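Local coordinates for protein chitinase (Jonesia denitrificans, PDB 5VG0) that belongs to the copper-dependent lytic polysaccharide monooxygenases and, as the monooxygenase domain of a larger chitinase, probably helps to break down chitin, at residues 67-72 with 105-110; 1-6 with 133-138. All coordinates share one frame; numbering follows the deposited sequence.

Contact 1 of 2, residues 67-72 with 105-110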
loop_
_atom_site.group_PDB
_atom_site.type_symbol
_atom_site.label_atom_id
_atom_site.label_comp_id
_atom_site.label_asym_id
_atom_site.label_seq_id
_atom_site.Cartn_x
_atom_site.Cartn_y
_atom_site.Cartn_z
ATOM N N THR A 67 8.732 14.797 -2.355
ATOM C CA THR A 67 8.789 14.396 -0.954
ATOM C C THR A 67 7.360 14.446 -0.436
ATOM O O THR A 67 6.658 15.449 -0.629
ATOM C CB THR A 67 9.703 15.333 -0.158
ATOM O OG1 THR A 67 11.051 15.078 -0.537
ATOM C CG2 THR A 67 9.578 15.103 1.330
ATOM N N VAL A 68 6.914 13.360 0.184
ATOM C CA VAL A 68 5.518 13.216 0.576
ATOM C C VAL A 68 5.445 12.425 1.868
ATOM O O VAL A 68 6.225 11.494 2.081
ATOM C CB VAL A 68 4.717 12.528 -0.555
ATOM C CG1 VAL A 68 5.198 11.106 -0.799
ATOM C CG2 VAL A 68 3.218 12.554 -0.260
ATOM N N ASP A 69 4.485 12.786 2.715
ATOM C CA ASP A 69 4.176 12.019 3.909
ATOM C C ASP A 69 3.086 11.019 3.555
ATOM O O ASP A 69 2.038 11.389 3.019
ATOM C CB ASP A 69 3.684 12.930 5.033
ATOM C CG ASP A 69 4.780 13.783 5.630
ATOM O OD1 ASP A 69 5.965 13.553 5.349
ATOM O OD2 ASP A 69 4.435 14.691 6.414
ATOM N N LEU A 70 3.325 9.764 3.888
ATOM C CA LEU A 70 2.413 8.666 3.623
ATOM C C LEU A 70 1.928 8.114 4.957
ATOM O O LEU A 70 2.736 7.840 5.844
ATOM C CB LEU A 70 3.193 7.634 2.837
ATOM C CG LEU A 70 2.451 6.412 2.399
ATOM C CD1 LEU A 70 3.079 5.937 1.097
ATOM C CD2 LEU A 70 2.529 5.347 3.451
ATOM N N THR A 71 0.620 7.944 5.091
ATOM C CA THR A 71 -0.002 7.561 6.352
ATOM C C THR A 71 -0.711 6.221 6.229
ATOM O O THR A 71 -1.485 5.995 5.290
ATOM C CB THR A 71 -0.978 8.632 6.835
ATOM O OG1 THR A 71 -0.238 9.827 7.098
ATOM C CG2 THR A 71 -1.691 8.190 8.115
ATOM N N TRP A 72 -0.438 5.347 7.187
ATOM C CA TRP A 72 -1.124 4.081 7.382
ATOM C C TRP A 72 -2.141 4.174 8.509
ATOM O O TRP A 72 -1.933 4.866 9.507
ATOM C CB TRP A 72 -0.133 3.006 7.812
ATOM C CG TRP A 72 0.849 2.514 6.798
ATOM C CD1 TRP A 72 2.009 3.108 6.406
ATOM C CD2 TRP A 72 0.759 1.287 6.070
ATOM N NE1 TRP A 72 2.642 2.322 5.476
ATOM C CE2 TRP A 72 1.894 1.197 5.252
ATOM C CE3 TRP A 72 -0.181 0.254 6.036
ATOM C CZ2 TRP A 72 2.126 0.114 4.406
ATOM C CZ3 TRP A 72 0.045 -0.825 5.195
ATOM C CH2 TRP A 72 1.194 -0.885 4.396
ATOM N N SER A 105 -1.563 4.650 14.002
ATOM C CA SER A 105 -1.469 5.703 13.003
ATOM C C SER A 105 0.011 5.965 12.794
ATOM O O SER A 105 0.704 6.350 13.733
ATOM C CB SER A 105 -2.160 6.967 13.484
ATOM O OG SER A 105 -2.048 7.964 12.487
ATOM N N LEU A 106 0.497 5.721 11.584
ATOM C CA LEU A 106 1.926 5.742 11.286
ATOM C C LEU A 106 2.149 6.542 10.020
ATOM O O LEU A 106 1.485 6.296 9.014
ATOM C CB LEU A 106 2.420 4.304 11.075
ATOM C CG LEU A 106 3.867 4.108 10.683
ATOM C CD1 LEU A 106 4.819 4.616 11.749
ATOM C CD2 LEU A 106 4.100 2.640 10.432
ATOM N N THR A 107 3.090 7.482 10.065
ATOM C CA THR A 107 3.439 8.283 8.904
ATOM C C THR A 107 4.913 8.094 8.580
ATOM O O THR A 107 5.764 8.193 9.464
ATOM C CB THR A 107 3.088 9.751 9.138
ATOM O OG1 THR A 107 1.670 9.855 9.364
ATOM C CG2 THR A 107 3.479 10.606 7.957
ATOM N N HIS A 108 5.202 7.848 7.308
ATOM C CA HIS A 108 6.552 7.785 6.781
ATOM C C HIS A 108 6.722 8.857 5.719
ATOM O O HIS A 108 5.817 9.104 4.933
ATOM C CB HIS A 108 6.786 6.444 6.114
ATOM C CG HIS A 108 6.917 5.311 7.070
ATOM N ND1 HIS A 108 6.470 4.045 6.778
ATOM C CD2 HIS A 108 7.467 5.241 8.300
ATOM C CE1 HIS A 108 6.733 3.245 7.786
ATOM N NE2 HIS A 108 7.336 3.944 8.725
ATOM N N THR A 109 7.892 9.458 5.676
ATOM C CA THR A 109 8.214 10.441 4.656
ATOM C C THR A 109 9.053 9.791 3.571
ATOM O O THR A 109 10.162 9.322 3.833
ATOM C CB THR A 109 8.960 11.634 5.248
ATOM O OG1 THR A 109 8.171 12.199 6.296
ATOM C CG2 THR A 109 9.235 12.690 4.188
ATOM N N LEU A 110 8.522 9.772 2.358
ATOM C CA LEU A 110 9.263 9.325 1.188
ATOM C C LEU A 110 9.859 10.551 0.515
ATOM O O LEU A 110 9.229 11.613 0.457
ATOM C CB LEU A 110 8.332 8.619 0.202
ATOM C CG LEU A 110 7.634 7.372 0.721
ATOM C CD1 LEU A 110 6.885 6.689 -0.407
ATOM C CD2 LEU A 110 8.591 6.410 1.382
HETATM O O HOH W 1 -3.936 6.604 10.470
#

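Contact 2 of 2, residues 1-6 with 133-138. With CU (copper (II) ion), chain C; PER (peroxide ion), chain D.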
loop_
_atom_site.group_PDB
_atom_site.type_symbol
_atom_site.label_atom_id
_atom_site.label_comp_id
_atom_site.label_asym_id
_atom_site.label_seq_id
_atom_site.Cartn_x
_atom_site.Cartn_y
_atom_site.Cartn_z
ATOM N N HIS A 1 -3.171 -6.316 10.079
ATOM C CA HIS A 1 -4.143 -5.723 9.164
ATOM C C HIS A 1 -4.025 -4.213 9.179
ATOM O O HIS A 1 -3.879 -3.602 10.241
ATOM C CB HIS A 1 -5.554 -6.166 9.526
ATOM C CG HIS A 1 -5.847 -7.565 9.100
ATOM N ND1 HIS A 1 -5.009 -8.612 9.390
ATOM C CD2 HIS A 1 -6.858 -8.091 8.375
ATOM C CE1 HIS A 1 -5.500 -9.728 8.887
ATOM N NE2 HIS A 1 -6.622 -9.436 8.263
ATOM N N GLY A 2 -4.087 -3.607 8.003
ATOM C CA GLY A 2 -3.985 -2.165 7.879
ATOM C C GLY A 2 -3.816 -1.797 6.428
ATOM O O GLY A 2 -3.602 -2.654 5.568
ATOM N N TRP A 3 -3.924 -0.505 6.152
ATOM C CA TRP A 3 -3.830 -0.027 4.776
ATOM C C TRP A 3 -3.366 1.426 4.762
ATOM O O TRP A 3 -3.405 2.126 5.775
ATOM C CB TRP A 3 -5.130 -0.229 3.993
ATOM C CG TRP A 3 -6.260 0.693 4.274
ATOM C CD1 TRP A 3 -6.680 1.687 3.458
ATOM C CD2 TRP A 3 -7.165 0.688 5.389
ATOM N NE1 TRP A 3 -7.780 2.311 3.979
ATOM C CE2 TRP A 3 -8.103 1.717 5.168
ATOM C CE3 TRP A 3 -7.276 -0.085 6.541
ATOM C CZ2 TRP A 3 -9.128 2.006 6.067
ATOM C CZ3 TRP A 3 -8.297 0.188 7.430
ATOM C CH2 TRP A 3 -9.209 1.229 7.193
ATOM N N VAL A 4 -2.945 1.871 3.587
ATOM C CA VAL A 4 -2.470 3.231 3.380
ATOM C C VAL A 4 -3.648 4.118 3.012
ATOM O O VAL A 4 -4.344 3.873 2.018
ATOM C CB VAL A 4 -1.387 3.276 2.297
ATOM C CG1 VAL A 4 -0.982 4.702 2.006
ATOM C CG2 VAL A 4 -0.176 2.459 2.716
ATOM N N THR A 5 -3.862 5.157 3.802
ATOM C CA THR A 5 -4.999 6.042 3.613
ATOM C C THR A 5 -4.652 7.334 2.884
ATOM O O THR A 5 -5.548 7.954 2.317
ATOM C CB THR A 5 -5.639 6.377 4.957
ATOM O OG1 THR A 5 -4.677 7.040 5.768
ATOM C CG2 THR A 5 -6.126 5.123 5.680
ATOM N N ASP A 6 -3.395 7.766 2.886
ATOM C CA ASP A 6 -3.013 9.023 2.268
ATOM C C ASP A 6 -1.537 8.951 1.866
ATOM O O ASP A 6 -0.694 8.652 2.681
ATOM C CB ASP A 6 -3.230 10.176 3.227
ATOM C CG ASP A 6 -2.992 11.509 2.571
ATOM O OD1 ASP A 6 -3.524 11.717 1.466
ATOM O OD2 ASP A 6 -2.268 12.338 3.152
ATOM N N PHE A 133 1.525 -7.277 3.994
ATOM C CA PHE A 133 0.372 -6.552 3.500
ATOM C C PHE A 133 0.808 -5.661 2.350
ATOM O O PHE A 133 1.870 -5.048 2.391
ATOM C CB PHE A 133 -0.296 -5.732 4.617
ATOM C CG PHE A 133 -0.938 -6.598 5.640
ATOM C CD1 PHE A 133 -0.191 -7.214 6.623
ATOM C CD2 PHE A 133 -2.296 -6.859 5.582
ATOM C CE1 PHE A 133 -0.784 -8.076 7.522
ATOM C CE2 PHE A 133 -2.880 -7.712 6.481
ATOM C CZ PHE A 133 -2.118 -8.335 7.443
ATOM N N TYR A 134 -0.027 -5.587 1.318
ATOM C CA TYR A 134 0.342 -5.020 0.028
ATOM C C TYR A 134 -0.589 -3.863 -0.310
ATOM O O TYR A 134 -1.802 -4.042 -0.381
ATOM C CB TYR A 134 0.262 -6.102 -1.042
ATOM C CG TYR A 134 1.315 -7.177 -0.876
ATOM C CD1 TYR A 134 1.128 -8.256 -0.012
ATOM C CD2 TYR A 134 2.522 -7.095 -1.560
ATOM C CE1 TYR A 134 2.123 -9.223 0.148
ATOM C CE2 TYR A 134 3.497 -8.059 -1.410
ATOM C CZ TYR A 134 3.301 -9.114 -0.555
ATOM O OH TYR A 134 4.313 -10.040 -0.443
ATOM N N ASN A 135 -0.009 -2.692 -0.571
ATOM C CA ASN A 135 -0.770 -1.484 -0.874
ATOM C C ASN A 135 -0.144 -0.746 -2.049
ATOM O O ASN A 135 0.984 -0.255 -1.931
ATOM C CB ASN A 135 -0.793 -0.505 0.307
ATOM C CG ASN A 135 -1.774 -0.900 1.422
ATOM O OD1 ASN A 135 -2.770 -0.231 1.614
ATOM N ND2 ASN A 135 -1.501 -1.979 2.120
ATOM N N CYS A 136 -0.876 -0.615 -3.149
ATOM C CA CYS A 136 -0.450 0.215 -4.269
ATOM C C CYS A 136 -1.111 1.581 -4.222
ATOM O O CYS A 136 -2.310 1.687 -3.974
ATOM C CB CYS A 136 -0.817 -0.453 -5.583
ATOM S SG CYS A 136 0.366 -1.704 -6.024
ATOM N N MET A 137 -0.333 2.604 -4.551
ATOM C CA MET A 137 -0.793 3.986 -4.635
ATOM C C MET A 137 -0.411 4.518 -6.009
ATOM O O MET A 137 0.770 4.534 -6.366
ATOM C CB MET A 137 -0.137 4.874 -3.571
ATOM C CG MET A 137 -0.605 4.692 -2.136
ATOM S SD MET A 137 -0.322 3.092 -1.351
ATOM C CE MET A 137 1.459 3.058 -1.354
ATOM N N ASP A 138 -1.391 4.963 -6.761
ATOM C CA ASP A 138 -1.171 5.574 -8.070
ATOM C C ASP A 138 -1.026 7.073 -7.885
ATOM O O ASP A 138 -1.935 7.725 -7.369
ATOM C CB ASP A 138 -2.327 5.244 -9.005
ATOM C CG ASP A 138 -2.448 3.760 -9.214
ATOM O OD1 ASP A 138 -1.503 3.168 -9.773
ATOM O OD2 ASP A 138 -3.474 3.187 -8.811
HETATM CU CU CU C . -3.460 -8.386 10.645
HETATM O O1 PER D . -2.788 -10.345 10.098
HETATM O O2 PER D . -3.844 -10.123 11.117
HETATM O O HOH W 2 -5.023 -9.302 12.301
#

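Contact 1 of 2, residues 67-72 with 105-110
Leu106 O sits at the edge of the Trp72 indole, near its plane, 4.2 Å from CD1, while one face of the His108 imidazole is covered toward its rim by CG of Leu106. The two rings approach each other through Trp72 NE1 and His108 ND1, 4.4 Å apart; each nitrogen is hydrogen-bonded to the hydroxyl of Tyr85, and Trp83 meets both rings. Leu70 and Leu110 share this buried face, their CD1 methyls 4.2 Å apart, and supply the apolar bulk suited to an interior. The opposite face is polar. Asp69 and Thr109 lie side by side there, Asp69 CG (chi1 -72°) and Thr109 OG1 each anti to their own carbonyl carbon. Thr109 OG1 donates to Asp69 OD1 at 2.8 Å, from 39° above the carboxylate plane. Next along, the hydroxyls Thr71 OG1 and Thr107 OG1 are 3.0 Å apart, and Thr107 CG2 packs 3.7 Å from Asp69 CB. Threonine suits these positions because branching at CB favours an extended backbone, while each residue still offers a hydroxyl and a methyl. Paired backbone bonds join Val68 with Leu110 and Leu70 with His108; Trp72 N bonds well to Leu106 O, but the return bond, Leu106 N to Trp72 O, is weak at 3.3 Å, and a water links Trp72 O with Ser105 OG. Such an antiparallel strand pair, one face polar and one buried, is typical of the immunoglobulin-like beta-sandwich of this family.

Contact 2 of 2, residues 1-6 with 133-138
With chi1 of -68°, Phe133 holds CG anti to its carbonyl carbon, and His1 takes the same kind of rotamer, which starts its imidazole back beside its own amino nitrogen. The rings form an offset edge-to-face pair, planes at 61° and centroids 5.1 Å apart, with Phe133 CE2 lying over one face of the imidazole. His1 grips the copper twice, through N at 2.2 Å and ND1 at 2.0 Å; His78 supplies the third nitrogen, and the peroxide and a more distant water complete the sphere. The rim of the phenyl points at this site: CZ is 3.4 Å from O1 of the peroxide, which lies in the plane of the ring, so an apolar edge that cannot itself ligate the metal borders the bound oxygen species.

Farther along, Asn135 turns its carboxamide toward the N-terminal strand. OD1 accepts a nearly straight bond from Val4 N at 2.9 Å, the donor standing 56° out of the carbonyl plane, and also touches Trp3 CA at 3.3 Å. An alanine here would probably leave the buried Val4 N-H without this acceptor and open a gap beside Trp3. Val4 CG1 meets Met137 SD at 3.8 Å in one of the methionine's two conformers, a branched side chain crossed by a flexible one. No backbone bond joins the strands, which run roughly parallel with axes 7.1 Å apart. This is side-chain packing between the two sheets of the beta-sandwich, ending at the histidine brace of a lytic polysaccharide monooxygenase.

How the contacts relate
Along the chain the order is 1-6, 67-72, 105-110, 133-138, so contact 1 is nested inside the loop closed by contact 2. Their centres lie 11 Å apart. Strand 68-74 is the middle of a three-strand antiparallel sheet, with 2-6 on one side and 105-110 on the other, whereas strand 131-141 belongs to the mixed sheet. Contact 1 therefore lies within one sheet, and contact 2 joins that sheet to the other. They meet at Thr71, whose backbone faces both Thr5 and Asp6 in a classic beta bulge, and at Trp72, which packs on Val4. Strand 2-6, bonded to 68-74 and packed on 131-141, follows directly on copper-binding His1; the side chain of Trp72 lies about 9 Å from that of His1.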